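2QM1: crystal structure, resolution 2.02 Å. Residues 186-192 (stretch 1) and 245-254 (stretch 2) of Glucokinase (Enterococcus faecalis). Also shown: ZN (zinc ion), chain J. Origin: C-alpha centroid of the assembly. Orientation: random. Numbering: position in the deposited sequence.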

# COMPACT_ATOMS: atom_id res chain seq x y z
N CYS B 186 3.01 17.47 -0.16
CA CYS B 186 2.23 16.50 -0.84
C CYS B 186 2.59 16.40 -2.32
O CYS B 186 2.90 17.41 -2.96
CB CYS B 186 0.73 16.82 -0.70
SG CYS B 186 0.21 16.77 1.04
N LEU B 187 2.52 15.19 -2.87
CA LEU B 187 2.63 14.99 -4.32
C LEU B 187 1.73 15.92 -5.14
O LEU B 187 2.11 16.44 -6.20
CB LEU B 187 2.40 13.50 -4.68
CG LEU B 187 2.54 13.04 -6.12
CD1 LEU B 187 3.96 13.34 -6.69
CD2 LEU B 187 2.17 11.55 -6.23
N GLU B 188 0.53 16.14 -4.65
CA GLU B 188 -0.41 17.02 -5.33
C GLU B 188 0.05 18.46 -5.54
O GLU B 188 -0.32 19.09 -6.56
CB GLU B 188 -1.73 17.05 -4.59
CG GLU B 188 -2.81 17.73 -5.35
CD GLU B 188 -4.09 17.74 -4.59
OE1 GLU B 188 -4.92 16.82 -4.80
OE2 GLU B 188 -4.24 18.63 -3.73
N THR B 189 0.83 19.00 -4.59
CA THR B 189 1.40 20.36 -4.71
C THR B 189 2.41 20.50 -5.87
O THR B 189 2.77 21.59 -6.31
CB THR B 189 2.12 20.86 -3.35
OG1 THR B 189 3.29 20.08 -3.11
CG2 THR B 189 1.22 20.72 -2.13
N VAL B 190 2.90 19.38 -6.37
CA VAL B 190 3.98 19.50 -7.37
C VAL B 190 3.59 18.86 -8.72
O VAL B 190 4.33 18.97 -9.72
CB VAL B 190 5.38 19.01 -6.78
CG1 VAL B 190 5.82 19.91 -5.59
CG2 VAL B 190 5.27 17.64 -6.26
N SER B 191 2.44 18.20 -8.75
CA SER B 191 2.05 17.35 -9.91
C SER B 191 0.59 17.53 -10.41
O SER B 191 0.20 16.95 -11.42
CB SER B 191 2.37 15.86 -9.64
OG SER B 191 1.49 15.26 -8.67
N SER B 192 -0.23 18.33 -9.74
CA SER B 192 -1.55 18.60 -10.32
C SER B 192 -1.31 19.65 -11.43
O SER B 192 -0.20 20.19 -11.52
CB SER B 192 -2.49 19.20 -9.31
OG SER B 192 -1.94 20.42 -8.82
N ARG B 245 12.02 18.07 -12.52
CA ARG B 245 11.66 18.20 -11.14
C ARG B 245 10.35 17.45 -10.87
O ARG B 245 10.23 16.76 -9.86
CB ARG B 245 11.52 19.68 -10.76
CG ARG B 245 11.16 19.90 -9.29
CD ARG B 245 12.22 19.23 -8.35
NE ARG B 245 13.05 20.28 -7.78
CZ ARG B 245 14.26 20.60 -8.20
NH1 ARG B 245 14.89 21.60 -7.62
NH2 ARG B 245 14.82 19.91 -9.18
N VAL B 246 9.37 17.60 -11.78
CA VAL B 246 8.04 17.03 -11.57
C VAL B 246 8.12 15.49 -11.53
O VAL B 246 7.46 14.84 -10.69
CB VAL B 246 6.96 17.54 -12.62
CG1 VAL B 246 5.76 16.64 -12.60
CG2 VAL B 246 6.47 19.00 -12.30
N CYS B 247 8.90 14.91 -12.44
CA CYS B 247 8.94 13.45 -12.60
C CYS B 247 9.80 12.79 -11.53
O CYS B 247 9.55 11.63 -11.20
CB CYS B 247 9.41 13.08 -14.01
SG CYS B 247 8.14 13.63 -15.25
N PHE B 248 10.77 13.55 -11.00
CA PHE B 248 11.50 13.18 -9.75
C PHE B 248 10.49 12.83 -8.64
O PHE B 248 10.50 11.74 -8.07
CB PHE B 248 12.47 14.32 -9.33
CG PHE B 248 13.13 14.11 -7.98
CD1 PHE B 248 14.33 13.42 -7.88
CD2 PHE B 248 12.51 14.58 -6.81
CE1 PHE B 248 14.92 13.21 -6.65
CE2 PHE B 248 13.07 14.36 -5.59
CZ PHE B 248 14.30 13.67 -5.50
N TYR B 249 9.58 13.75 -8.39
CA TYR B 249 8.63 13.58 -7.28
C TYR B 249 7.63 12.48 -7.60
O TYR B 249 7.29 11.71 -6.73
CB TYR B 249 7.86 14.88 -7.02
CG TYR B 249 8.68 15.99 -6.38
CD1 TYR B 249 9.36 15.78 -5.18
CD2 TYR B 249 8.75 17.26 -6.96
CE1 TYR B 249 10.10 16.81 -4.56
CE2 TYR B 249 9.48 18.31 -6.34
CZ TYR B 249 10.14 18.07 -5.15
OH TYR B 249 10.86 19.07 -4.55
N LEU B 250 7.14 12.43 -8.84
CA LEU B 250 6.28 11.31 -9.23
C LEU B 250 7.05 10.03 -9.16
O LEU B 250 6.48 9.03 -8.78
CB LEU B 250 5.67 11.47 -10.63
CG LEU B 250 4.61 12.56 -10.78
CD1 LEU B 250 4.70 13.09 -12.20
CD2 LEU B 250 3.22 11.96 -10.51
N GLY B 251 8.34 10.04 -9.55
CA GLY B 251 9.16 8.84 -9.41
C GLY B 251 9.39 8.37 -7.96
O GLY B 251 9.40 7.17 -7.68
N LEU B 252 9.59 9.30 -7.03
CA LEU B 252 9.76 8.96 -5.63
C LEU B 252 8.49 8.35 -5.08
O LEU B 252 8.53 7.35 -4.39
CB LEU B 252 10.11 10.19 -4.80
CG LEU B 252 10.34 10.08 -3.29
CD1 LEU B 252 11.44 9.13 -2.90
CD2 LEU B 252 10.68 11.53 -2.85
N ALA B 253 7.37 8.98 -5.37
CA ALA B 253 6.11 8.58 -4.78
C ALA B 253 5.69 7.26 -5.40
O ALA B 253 5.35 6.38 -4.68
CB ALA B 253 5.06 9.68 -4.98
N THR B 254 5.78 7.11 -6.73
CA THR B 254 5.37 5.85 -7.37
C THR B 254 6.39 4.77 -7.02
O THR B 254 6.04 3.64 -6.88
CB THR B 254 5.23 5.94 -8.90
OG1 THR B 254 6.44 6.48 -9.46
CG2 THR B 254 4.06 6.87 -9.26
ZN ZN J . -1.99 17.12 0.96

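The short segment from Cys186 to Ser192 packs against one side of the helical stretch 245-254, part of a longer helix. No hydrogen bond joins them. The contact is mainly apolar and buries 318 Å² in all.

Cys186 does not reach the helix. Its SG binds the zinc ion at 2.2 Å, and the other three ligand atoms come from elsewhere in the structure. Its carbonyl O accepts a hydrogen bond from Thr189 OG1 at 2.7 Å, which ties the turn together near the metal.

Leu187 makes the most contacts. Its CA-to-CB bond points sideways, but the t, p rotamer brings the branched end to the helix. Leu187 CD2 lies 3.7 Å from Ala253 CB. Leu187 CD1 lies 4.1 Å from Leu250 CD2 and 4.2 Å from Tyr249 CB. Leu187 CD1 also sits 3.7 Å from Tyr249 O, a carbonyl oxygen that accepts a hydrogen bond from Ala253 N at 3.1 Å within the helix. The small methyl of Ala253 points toward stretch 1 and packs directly against the leucine.

Glu188 and Thr189 make no contact with the helix.

The CA-to-CB bond of Val190 points toward the helix. Val190 CG2 meets Tyr249 CD2 at 3.6 Å, obliquely to the ring. Its backbone also takes part: Val190 O is 3.4 Å from Val246 CG2, a van der Waals contact. A compact branched side chain suits this buried place beside the ring.

The CA-to-CB bond of Ser191 also points toward the helix, and Ser191 CB is 4.1 Å from Leu250 CD2. Ser191 OG donates to Leu187 O at 2.8 Å. This satisfies the buried hydroxyl within its own stretch; it makes no hydrogen bond to the helix.

Ser192 is out of reach. Ser192 OG donates to Glu188 O at 3.1 Å and caps a backbone N just past the stretch.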